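Local structure of methionine gamma-lyase (Trichomonas vaginalis, 1E5E) at residues 56-61 with 242-247; 157-162 with 369-374; 283-288 with 313-318. The protein belongs to the Cys/Met-metabolism family of pyridoxal-phosphate-dependent enzymes, with a fold of the aminotransferase clan, and forms a four-chain assembly. One frame throughout, in Å; residues are numbered along the deposited sequence.

Interaction 1 (56-61 with 242-247); sequences YTRLGN and GSVISP. With PPJ (N-(hydroxy{3-hydroxy-2-methyl-5-[(phosphonooxy)methyl]pyridin-4-yl}methyl)norvaline), chain G; GOL (glycerol), chain F.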
loop_
_atom_site.group_PDB
_atom_site.type_symbol
_atom_site.label_atom_id
_atom_site.label_comp_id
_atom_site.label_asym_id
_atom_site.label_seq_id
_atom_site.Cartn_x
_atom_site.Cartn_y
_atom_site.Cartn_z
ATOM N N TYR A 56 20.512 1.831 -3.399
ATOM C CA TYR A 56 19.531 1.260 -4.332
ATOM C C TYR A 56 18.839 0.097 -3.627
ATOM O O TYR A 56 19.535 -0.695 -2.966
ATOM C CB TYR A 56 20.266 0.745 -5.568
ATOM C CG TYR A 56 19.406 0.249 -6.714
ATOM C CD1 TYR A 56 18.638 1.144 -7.465
ATOM C CD2 TYR A 56 19.370 -1.101 -7.051
ATOM C CE1 TYR A 56 17.879 0.717 -8.548
ATOM C CE2 TYR A 56 18.594 -1.546 -8.105
ATOM C CZ TYR A 56 17.868 -0.627 -8.861
ATOM O OH TYR A 56 17.179 -1.081 -9.970
ATOM N N THR A 57 17.528 -0.015 -3.739
ATOM C CA THR A 57 16.775 -1.044 -3.005
ATOM C C THR A 57 17.112 -2.495 -3.234
ATOM O O THR A 57 16.981 -3.286 -2.274
ATOM C CB THR A 57 15.256 -0.736 -3.163
ATOM O OG1 THR A 57 15.102 0.509 -2.437
ATOM C CG2 THR A 57 14.340 -1.814 -2.602
ATOM N N ARG A 58 17.684 -2.904 -4.356
ATOM C CA ARG A 58 18.169 -4.270 -4.548
ATOM C C ARG A 58 19.340 -4.467 -3.569
ATOM O O ARG A 58 19.513 -5.594 -3.120
ATOM C CB ARG A 58 18.638 -4.634 -5.958
ATOM C CG ARG A 58 19.270 -6.056 -6.088
ATOM C CD ARG A 58 19.048 -6.738 -7.468
ATOM N NE ARG A 58 19.276 -5.709 -8.516
ATOM C CZ ARG A 58 20.470 -5.215 -8.804
ATOM N NH1 ARG A 58 21.562 -5.663 -8.191
ATOM N NH2 ARG A 58 20.565 -4.258 -9.709
ATOM N N LEU A 59 20.105 -3.433 -3.270
ATOM C CA LEU A 59 21.235 -3.518 -2.374
ATOM C C LEU A 59 20.925 -3.286 -0.909
ATOM O O LEU A 59 21.707 -3.792 -0.070
ATOM C CB LEU A 59 22.317 -2.487 -2.772
ATOM C CG LEU A 59 22.647 -2.382 -4.270
ATOM C CD1 LEU A 59 23.723 -1.316 -4.500
ATOM C CD2 LEU A 59 23.126 -3.728 -4.816
ATOM N N GLY A 60 19.889 -2.550 -0.554
ATOM C CA GLY A 60 19.538 -2.331 0.857
ATOM C C GLY A 60 18.450 -1.225 0.883
ATOM O O GLY A 60 18.445 -0.445 -0.080
ATOM N N ASN A 61 17.676 -1.173 1.956
ATOM C CA ASN A 61 16.601 -0.179 2.046
ATOM C C ASN A 61 16.278 -0.043 3.527
ATOM O O ASN A 61 16.327 -1.023 4.290
ATOM C CB ASN A 61 15.433 -0.729 1.211
ATOM C CG ASN A 61 14.193 0.148 1.339
ATOM O OD1 ASN A 61 13.534 0.145 2.380
ATOM N ND2 ASN A 61 13.828 0.912 0.310
ATOM N N GLY A 242 18.186 -12.256 -7.168
ATOM C CA GLY A 242 17.425 -11.015 -7.420
ATOM C C GLY A 242 16.116 -11.112 -6.657
ATOM O O GLY A 242 15.122 -10.461 -7.033
ATOM N N SER A 243 16.148 -11.832 -5.520
ATOM C CA SER A 243 14.965 -11.986 -4.679
ATOM C C SER A 243 14.886 -10.779 -3.740
ATOM O O SER A 243 15.225 -10.813 -2.558
ATOM C CB SER A 243 15.031 -13.299 -3.894
ATOM O OG SER A 243 13.825 -13.505 -3.177
ATOM N N VAL A 244 14.437 -9.671 -4.329
ATOM C CA VAL A 244 14.434 -8.397 -3.650
ATOM C C VAL A 244 13.074 -8.129 -3.012
ATOM O O VAL A 244 12.119 -7.859 -3.757
ATOM C CB VAL A 244 14.803 -7.240 -4.615
ATOM C CG1 VAL A 244 14.797 -5.941 -3.827
ATOM C CG2 VAL A 244 16.196 -7.511 -5.218
ATOM N N ILE A 245 13.070 -8.061 -1.686
ATOM C CA ILE A 245 11.773 -7.835 -1.040
ATOM C C ILE A 245 11.278 -6.415 -1.301
ATOM O O ILE A 245 12.037 -5.444 -1.235
ATOM C CB ILE A 245 11.803 -8.122 0.458
ATOM C CG1 ILE A 245 10.368 -8.161 1.055
ATOM C CG2 ILE A 245 12.614 -7.087 1.216
ATOM C CD1 ILE A 245 10.389 -8.530 2.547
ATOM N N SER A 246 9.984 -6.267 -1.459
ATOM C CA SER A 246 9.314 -4.975 -1.568
ATOM C C SER A 246 9.330 -4.313 -0.189
ATOM O O SER A 246 8.818 -4.912 0.773
ATOM C CB SER A 246 7.828 -5.153 -1.913
ATOM O OG SER A 246 7.100 -3.943 -1.620
ATOM N N PRO A 247 9.693 -3.045 -0.114
ATOM C CA PRO A 247 9.668 -2.292 1.119
ATOM C C PRO A 247 8.277 -2.235 1.725
ATOM O O PRO A 247 8.102 -2.299 2.946
ATOM C CB PRO A 247 10.175 -0.882 0.735
ATOM C CG PRO A 247 11.028 -1.188 -0.470
ATOM C CD PRO A 247 10.241 -2.239 -1.249
HETATM N N1 PPJ G . 19.232 -4.546 -16.776
HETATM C C2 PPJ G . 19.603 -3.268 -16.970
HETATM C C6 PPJ G . 19.015 -4.970 -15.489
HETATM C C2A PPJ G . 19.935 -2.785 -18.270
HETATM C C3 PPJ G . 19.787 -2.441 -15.848
HETATM O O3 PPJ G . 20.167 -1.228 -16.207
HETATM C C4 PPJ G . 19.358 -2.779 -14.539
HETATM C C4A PPJ G . 19.140 -1.686 -13.586
HETATM C C5 PPJ G . 19.067 -4.125 -14.348
HETATM N N PPJ G . 20.383 -1.055 -13.395
HETATM C C5A PPJ G . 18.802 -4.798 -13.092
HETATM O OP4 PPJ G . 17.559 -4.521 -12.863
HETATM P P PPJ G . 17.266 -4.360 -11.280
HETATM O OP1 PPJ G . 15.699 -4.133 -11.223
HETATM O OP2 PPJ G . 18.133 -3.225 -10.671
HETATM O OP3 PPJ G . 17.629 -5.744 -10.559
HETATM C CA PPJ G . 20.544 0.036 -12.582
HETATM C CB PPJ G . 20.753 -0.242 -11.161
HETATM C C PPJ G . 21.242 1.161 -13.091
HETATM C CG PPJ G . 21.979 -0.935 -10.699
HETATM C CD PPJ G . 22.877 0.054 -10.099
HETATM O O PPJ G . 22.102 1.034 -14.060
HETATM O OXT PPJ G . 21.395 2.282 -12.412
HETATM C C1 GOL F . 16.456 -7.490 -0.838
HETATM O O1 GOL F . 15.517 -8.472 -0.335
HETATM C C2 GOL F . 17.120 -6.786 0.379
HETATM O O2 GOL F . 17.033 -5.379 0.336
HETATM C C3 GOL F . 18.602 -7.190 0.530
HETATM O O3 GOL F . 19.406 -6.285 -0.196
HETATM O O HOH W 1 14.708 -4.455 -0.634
#
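At the subunit interface, beside the phosphate end of a pocket shared with a neighbouring subunit, Arg-58 crosses Val-244 at about a right angle, its CG 3.5 Å from Val-244 CG2. The arginine chain starts anti to the backbone N (chi1 175°) and then bends at chi2 and chi3, so that its aliphatic part lies on the valine while the guanidinium turns to the N-(hydroxy{3-hydroxy-2-methyl-5-[(phosphonooxy)methyl]pyridin-4-yl}methyl)norvaline. There Arg-58 NE donates to ligand OP3 (2.6 Å) and Arg-58 NH2 to OP2 (2.8 Å), the second bond nearly straight at 169°. Tyr-56 OH also approaches OP2, doubtfully close. No direct hydrogen bond joins the segments; one water donates both to Thr-57 O and to Ile-245 O. Thr-57 CG2 meets Pro-247 CG tip to tip at 4.0 Å, and the Asn-61 amide crosses the same ring, ND2 3.6 Å from Pro-247 CG. Asn-61 ND2 donates to Thr-57 OG1 (3.1 Å) and to Tyr-30 O, and Thr-57 OG1 is itself bonded to Thr-32 O. Asn-61 N-caps helix 62-75, and Ser-246 does so, through weak bonds, for helix 247-257; 242-247 is the loop between helices 226-241 and 247-257, with Ser-243 and Ile-245 resting on strand 79-83.

Interaction 2 (157-162 with 369-374); sequences ANPTLK and DGMIRL. With PPJ (N-(hydroxy{3-hydroxy-2-methyl-5-[(phosphonooxy)methyl]pyridin-4-yl}methyl)norvaline), chain C.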
loop_
_atom_site.group_PDB
_atom_site.type_symbol
_atom_site.label_atom_id
_atom_site.label_comp_id
_atom_site.label_asym_id
_atom_site.label_seq_id
_atom_site.Cartn_x
_atom_site.Cartn_y
_atom_site.Cartn_z
ATOM N N ALA A 157 9.819 -31.182 10.929
ATOM C CA ALA A 157 9.811 -31.262 9.479
ATOM C C ALA A 157 8.459 -31.087 8.792
ATOM O O ALA A 157 7.389 -31.457 9.278
ATOM C CB ALA A 157 10.339 -32.635 9.005
ATOM N N ASN A 158 8.523 -30.496 7.600
ATOM C CA ASN A 158 7.319 -30.242 6.802
ATOM C C ASN A 158 7.176 -31.408 5.849
ATOM O O ASN A 158 8.072 -31.553 5.016
ATOM C CB ASN A 158 7.497 -28.918 6.046
ATOM C CG ASN A 158 6.285 -28.555 5.205
ATOM O OD1 ASN A 158 5.282 -29.294 5.185
ATOM N ND2 ASN A 158 6.359 -27.390 4.553
ATOM N N PRO A 159 6.148 -32.220 5.958
ATOM C CA PRO A 159 5.027 -32.021 6.844
ATOM C C PRO A 159 4.831 -33.028 7.966
ATOM O O PRO A 159 3.829 -32.936 8.689
ATOM C CB PRO A 159 3.903 -32.240 5.811
ATOM C CG PRO A 159 4.361 -33.472 5.083
ATOM C CD PRO A 159 5.879 -33.379 5.042
ATOM N N THR A 160 5.729 -33.976 8.156
ATOM C CA THR A 160 5.529 -35.000 9.205
ATOM C C THR A 160 5.736 -34.560 10.646
ATOM O O THR A 160 5.257 -35.197 11.596
ATOM C CB THR A 160 6.437 -36.193 8.886
ATOM O OG1 THR A 160 7.785 -35.753 9.078
ATOM C CG2 THR A 160 6.286 -36.588 7.394
ATOM N N LEU A 161 6.373 -33.414 10.888
ATOM C CA LEU A 161 6.705 -32.841 12.155
ATOM C C LEU A 161 7.748 -33.691 12.890
ATOM O O LEU A 161 7.930 -33.629 14.104
ATOM C CB LEU A 161 5.489 -32.573 13.055
ATOM C CG LEU A 161 4.322 -31.829 12.369
ATOM C CD1 LEU A 161 3.173 -31.566 13.335
ATOM C CD2 LEU A 161 4.833 -30.542 11.714
ATOM N N LYS A 162 8.592 -34.374 12.102
ATOM C CA LYS A 162 9.666 -35.184 12.669
ATOM C C LYS A 162 10.597 -34.246 13.449
ATOM O O LYS A 162 10.893 -33.161 12.940
ATOM C CB LYS A 162 10.434 -35.991 11.651
ATOM C CG LYS A 162 11.751 -36.616 12.094
ATOM C CD LYS A 162 12.429 -37.321 10.910
ATOM C CE LYS A 162 12.928 -36.359 9.840
ATOM N NZ LYS A 162 13.897 -37.127 8.937
ATOM N N ASP A 369 -0.365 -41.089 1.829
ATOM C CA ASP A 369 -1.471 -40.416 1.154
ATOM C C ASP A 369 -2.693 -40.308 2.046
ATOM O O ASP A 369 -3.706 -39.738 1.637
ATOM C CB ASP A 369 -1.781 -41.086 -0.187
ATOM C CG ASP A 369 -2.421 -42.450 0.017
ATOM O OD1 ASP A 369 -2.485 -42.968 1.152
ATOM O OD2 ASP A 369 -2.890 -43.017 -0.977
ATOM N N GLY A 370 -2.599 -40.779 3.290
ATOM C CA GLY A 370 -3.697 -40.565 4.244
ATOM C C GLY A 370 -3.365 -39.360 5.169
ATOM O O GLY A 370 -4.117 -38.961 6.067
ATOM N N MET A 371 -2.203 -38.762 4.937
ATOM C CA MET A 371 -1.712 -37.690 5.780
ATOM C C MET A 371 -2.352 -36.330 5.463
ATOM O O MET A 371 -2.550 -35.972 4.314
ATOM C CB MET A 371 -0.212 -37.652 5.610
ATOM C CG MET A 371 0.514 -36.664 6.522
ATOM S SD MET A 371 2.253 -37.101 6.513
ATOM C CE MET A 371 2.395 -38.420 7.693
ATOM N N ILE A 372 -2.763 -35.649 6.518
ATOM C CA ILE A 372 -3.333 -34.312 6.465
ATOM C C ILE A 372 -2.470 -33.353 7.290
ATOM O O ILE A 372 -2.080 -33.738 8.408
ATOM C CB ILE A 372 -4.758 -34.335 7.058
ATOM C CG1 ILE A 372 -5.642 -35.177 6.146
ATOM C CG2 ILE A 372 -5.350 -32.926 7.178
ATOM C CD1 ILE A 372 -6.960 -35.653 6.708
ATOM N N ARG A 373 -2.177 -32.152 6.798
ATOM C CA ARG A 373 -1.396 -31.189 7.596
ATOM C C ARG A 373 -2.276 -30.003 7.996
ATOM O O ARG A 373 -2.943 -29.372 7.178
ATOM C CB ARG A 373 -0.142 -30.739 6.843
ATOM C CG ARG A 373 0.823 -29.873 7.641
ATOM C CD ARG A 373 1.812 -29.125 6.717
ATOM N NE ARG A 373 1.085 -28.079 5.966
ATOM C CZ ARG A 373 1.646 -27.351 4.980
ATOM N NH1 ARG A 373 2.907 -27.549 4.621
ATOM N NH2 ARG A 373 0.919 -26.436 4.355
ATOM N N LEU A 374 -2.210 -29.565 9.249
ATOM C CA LEU A 374 -3.077 -28.531 9.778
ATOM C C LEU A 374 -2.201 -27.456 10.416
ATOM O O LEU A 374 -1.309 -27.879 11.148
ATOM C CB LEU A 374 -4.030 -29.085 10.832
ATOM C CG LEU A 374 -4.888 -28.155 11.675
ATOM C CD1 LEU A 374 -5.968 -27.437 10.857
ATOM C CD2 LEU A 374 -5.529 -28.973 12.816
HETATM N N1 PPJ C . 10.397 -23.378 4.070
HETATM C C2 PPJ C . 9.335 -23.978 4.647
HETATM C C6 PPJ C . 10.288 -22.793 2.843
HETATM C C2A PPJ C . 9.401 -24.954 5.655
HETATM C C3 PPJ C . 8.097 -23.795 3.997
HETATM O O3 PPJ C . 7.112 -24.496 4.492
HETATM C C4 PPJ C . 7.943 -23.015 2.846
HETATM C C4A PPJ C . 6.643 -22.909 2.269
HETATM C C5 PPJ C . 9.074 -22.535 2.187
HETATM N N PPJ C . 5.677 -23.834 2.427
HETATM C C5A PPJ C . 9.045 -21.592 1.109
HETATM O OP4 PPJ C . 8.720 -20.429 1.572
HETATM P P PPJ C . 7.978 -19.520 0.495
HETATM O OP1 PPJ C . 7.769 -18.120 1.228
HETATM O OP2 PPJ C . 6.624 -20.189 0.109
HETATM O OP3 PPJ C . 8.860 -19.314 -0.814
HETATM C CA PPJ C . 4.401 -23.713 1.964
HETATM C CB PPJ C . 4.108 -23.239 0.603
HETATM C C PPJ C . 3.562 -24.811 2.324
HETATM C CG PPJ C . 4.448 -24.031 -0.607
HETATM C CD PPJ C . 3.239 -24.677 -1.096
HETATM O O PPJ C . 4.102 -25.790 2.956
HETATM O OXT PPJ C . 2.272 -24.662 2.467
#
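Asn-158 and Arg-373 meet through one hydrogen bond, Arg-373 NH1 to Asn-158 OD1 at 3.0 Å, with the oxygen in the guanidinium plane but the donor tilted 27° from the carbonyl plane and the two flat groups turned 42° apart. Both residues line the pocket of the bound N-(hydroxy{3-hydroxy-2-methyl-5-[(phosphonooxy)methyl]pyridin-4-yl}methyl)norvaline. Arg-373 NH1 donates to ligand O (2.7 Å) and NH2 to OXT (2.9 Å), a bidentate pair of bonds to the carboxylate. Asn-158 ND2 reaches the same O at 3.2 Å and, more weakly, O3 on the pyridine ring. The arginine leaves its strand anti to the backbone N (chi1 -173°) and bends at chi3, which turns its end to the ligand, while CD lies 3.9 Å from Pro-159 CB. That proline follows a cis peptide bond. Next to it, Thr-160 CG2 is 4.2 Å from Met-371 SD. Farther out, Glu-154 accepts from Asn-158 N, and Arg-373 is pinned by backbone bonding to Gln-347 of the adjacent strand. Because Asn-158 OD1 takes one N-H of Arg-373, the asparagine helps fix how the guanidinium is turned; the positive charge set against the carboxylate probably orients and stabilises that end of the ligand.

Interaction 3 (283-288 with 313-318); sequences AVEKVY and TFILKS. With SO4 (sulfate ion), chain E.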
loop_
_atom_site.group_PDB
_atom_site.type_symbol
_atom_site.label_atom_id
_atom_site.label_comp_id
_atom_site.label_asym_id
_atom_site.label_seq_id
_atom_site.Cartn_x
_atom_site.Cartn_y
_atom_site.Cartn_z
ATOM N N ALA A 283 -11.952 -42.046 13.969
ATOM C CA ALA A 283 -11.553 -42.076 12.560
ATOM C C ALA A 283 -10.068 -41.830 12.330
ATOM O O ALA A 283 -9.584 -41.968 11.201
ATOM C CB ALA A 283 -12.336 -41.016 11.773
ATOM N N VAL A 284 -9.333 -41.477 13.379
ATOM C CA VAL A 284 -7.951 -41.041 13.239
ATOM C C VAL A 284 -7.000 -42.155 13.631
ATOM O O VAL A 284 -7.071 -42.702 14.715
ATOM C CB VAL A 284 -7.656 -39.771 14.075
ATOM C CG1 VAL A 284 -6.187 -39.350 14.016
ATOM C CG2 VAL A 284 -8.534 -38.619 13.556
ATOM N N GLU A 285 -6.086 -42.425 12.730
ATOM C CA GLU A 285 -5.084 -43.448 12.972
ATOM C C GLU A 285 -3.986 -42.945 13.888
ATOM O O GLU A 285 -3.556 -43.639 14.807
ATOM C CB GLU A 285 -4.534 -43.891 11.613
ATOM C CG GLU A 285 -3.325 -44.822 11.674
ATOM C CD GLU A 285 -2.908 -45.027 10.185
ATOM O OE1 GLU A 285 -1.714 -44.747 9.951
ATOM O OE2 GLU A 285 -3.726 -45.410 9.327
ATOM N N LYS A 286 -3.486 -41.763 13.556
ATOM C CA LYS A 286 -2.286 -41.262 14.197
ATOM C C LYS A 286 -2.267 -39.734 14.242
ATOM O O LYS A 286 -2.652 -39.130 13.234
ATOM C CB LYS A 286 -1.104 -41.681 13.257
ATOM C CG LYS A 286 0.235 -41.299 13.888
ATOM C CD LYS A 286 0.855 -42.374 14.759
ATOM C CE LYS A 286 1.718 -41.786 15.870
ATOM N NZ LYS A 286 2.224 -42.741 16.895
ATOM N N VAL A 287 -1.763 -39.148 15.319
ATOM C CA VAL A 287 -1.635 -37.690 15.362
ATOM C C VAL A 287 -0.179 -37.374 15.733
ATOM O O VAL A 287 0.374 -37.843 16.719
ATOM C CB VAL A 287 -2.561 -36.973 16.336
ATOM C CG1 VAL A 287 -2.293 -35.445 16.307
ATOM C CG2 VAL A 287 -4.039 -37.217 16.058
ATOM N N TYR A 288 0.471 -36.596 14.897
ATOM C CA TYR A 288 1.826 -36.085 15.118
ATOM C C TYR A 288 1.699 -34.653 15.633
ATOM O O TYR A 288 1.024 -33.831 14.974
ATOM C CB TYR A 288 2.573 -36.035 13.783
ATOM C CG TYR A 288 2.966 -37.388 13.240
ATOM C CD1 TYR A 288 2.783 -37.713 11.908
ATOM C CD2 TYR A 288 3.551 -38.338 14.086
ATOM C CE1 TYR A 288 3.131 -38.964 11.432
ATOM C CE2 TYR A 288 3.913 -39.583 13.601
ATOM C CZ TYR A 288 3.705 -39.893 12.273
ATOM O OH TYR A 288 4.061 -41.126 11.764
ATOM N N THR A 313 -0.001 -32.774 12.408
ATOM C CA THR A 313 -0.207 -33.569 11.181
ATOM C C THR A 313 -0.907 -34.876 11.544
ATOM O O THR A 313 -0.586 -35.403 12.621
ATOM C CB THR A 313 1.148 -33.803 10.502
ATOM O OG1 THR A 313 1.612 -32.545 9.974
ATOM C CG2 THR A 313 1.025 -34.813 9.367
ATOM N N PHE A 314 -1.888 -35.341 10.792
ATOM C CA PHE A 314 -2.610 -36.524 11.229
ATOM C C PHE A 314 -2.987 -37.345 10.002
ATOM O O PHE A 314 -2.970 -36.950 8.835
ATOM C CB PHE A 314 -3.825 -36.267 12.123
ATOM C CG PHE A 314 -4.905 -35.427 11.470
ATOM C CD1 PHE A 314 -4.753 -34.048 11.321
ATOM C CD2 PHE A 314 -6.077 -35.989 11.052
ATOM C CE1 PHE A 314 -5.735 -33.275 10.726
ATOM C CE2 PHE A 314 -7.088 -35.235 10.445
ATOM C CZ PHE A 314 -6.901 -33.869 10.292
ATOM N N ILE A 315 -3.186 -38.631 10.336
ATOM C CA ILE A 315 -3.537 -39.622 9.316
ATOM C C ILE A 315 -4.852 -40.280 9.703
ATOM O O ILE A 315 -5.115 -40.649 10.859
ATOM C CB ILE A 315 -2.400 -40.623 9.124
ATOM C CG1 ILE A 315 -1.033 -40.003 8.844
ATOM C CG2 ILE A 315 -2.721 -41.625 8.010
ATOM C CD1 ILE A 315 0.145 -40.947 9.157
ATOM N N LEU A 316 -5.763 -40.299 8.718
ATOM C CA LEU A 316 -7.051 -40.927 8.932
ATOM C C LEU A 316 -6.944 -42.428 8.585
ATOM O O LEU A 316 -6.292 -42.818 7.620
ATOM C CB LEU A 316 -8.187 -40.350 8.109
ATOM C CG LEU A 316 -8.523 -38.867 8.313
ATOM C CD1 LEU A 316 -9.531 -38.396 7.257
ATOM C CD2 LEU A 316 -8.995 -38.560 9.714
ATOM N N LYS A 317 -7.675 -43.248 9.341
ATOM C CA LYS A 317 -7.674 -44.700 9.101
ATOM C C LYS A 317 -8.310 -45.021 7.750
ATOM O O LYS A 317 -7.830 -45.923 7.089
ATOM C CB LYS A 317 -8.414 -45.491 10.171
ATOM C CG LYS A 317 -7.820 -45.490 11.561
ATOM C CD LYS A 317 -8.842 -46.022 12.571
ATOM C CE LYS A 317 -8.193 -46.069 13.959
ATOM N NZ LYS A 317 -9.234 -46.324 14.990
ATOM N N SER A 318 -9.140 -44.133 7.185
ATOM C CA SER A 318 -9.734 -44.421 5.891
ATOM C C SER A 318 -8.868 -43.896 4.761
ATOM O O SER A 318 -9.389 -43.838 3.639
ATOM C CB SER A 318 -11.163 -43.876 5.776
ATOM O OG SER A 318 -11.193 -42.520 6.209
HETATM S S SO4 E . -0.328 -43.022 19.375
HETATM O O1 SO4 E . -1.757 -42.592 19.533
HETATM O O2 SO4 E . -0.287 -44.360 18.729
HETATM O O3 SO4 E . 0.269 -43.082 20.770
HETATM O O4 SO4 E . 0.459 -42.034 18.582
HETATM O O HOH W 2 -11.018 -42.697 8.890
HETATM O O HOH W 3 -4.330 -44.770 6.547
#
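Tyr-288 and Thr-313 form an antiparallel hydrogen-bonded pair, with Tyr-288 N to Thr-313 O at 2.8 Å and Thr-313 N to Tyr-288 O at 3.0 Å. Two residues along, Ile-315 N donates to Lys-286 O. Ile-315 O then accepts from two successive backbone nitrogens, Glu-285 N at 2.8 Å and, weakly, Lys-286 N at 3.3 Å. Both residues thus face Ile-315, which makes a classic beta bulge: the register slips by one and the chain turns a corner at Glu-285. Beyond it, Lys-317 N donates to Ala-283 O, to which a water that also bonds Ser-318 OG donates as well. A second water donates to both Glu-285 OE2 and Leu-316 O, bridging the bulge to the end of strand 311-316. Lys-286 NZ reaches a sulfate ion, probably from the crystallisation liquor.

The side chains sort onto two faces. With Tyr-288, Thr-313 and the start of the Lys-286 side chain sits Ile-315, whose CD1 is 4.2 Å from Tyr-288 CE1; its CG2 approaches Glu-285 OE1. Lys-286 CG lies over one face of the tyrosine ring, toward its rim. On the other face Val-287 and Phe-314 lie side by side, Val-287 CG2 4.1 Å from Phe-314 CB. Phe-314 CG sits between the backbone N and the carbonyl carbon (chi1 61°), and its ring leads away from 283-288. Past the bulge, Val-284 and Leu-316 diverge at CB, yet Val-284 CG2 comes 3.9 Å from Leu-316 CD2, which also meets the Phe-314 ring at its edge.

The N-to-C directions of 286-288 and 313-316 differ by 170°, nearly antiparallel. Strand 284-288 is outermost in its sheet within this chain, and 311-316 has 371-375 on its other side. Helix 260-279 packs on Val-287 and Phe-314, helix 381-396 on Ala-283 and Leu-316.

In the fold
From the N terminus, 56-61 comes first and 157-162 follows before interaction 1 closes at 242-247; interaction 2 closes only at 369-374, so the two cross along the chain. Interaction 3, 283-288 with 313-318, opens and closes after interaction 1 and is nested inside the loop of interaction 2. In space interaction 1 stands apart, its centre about 34 Å from that of interaction 2, across the chain's centre, and binds loops near the subunit interface. Interactions 2 and 3 touch: strands 371-375 and 311-316 are neighbours, and Pro-159 O probably bonds to Thr-313 OG1, tying the loop after strand 148-154 to the five-stranded sheet.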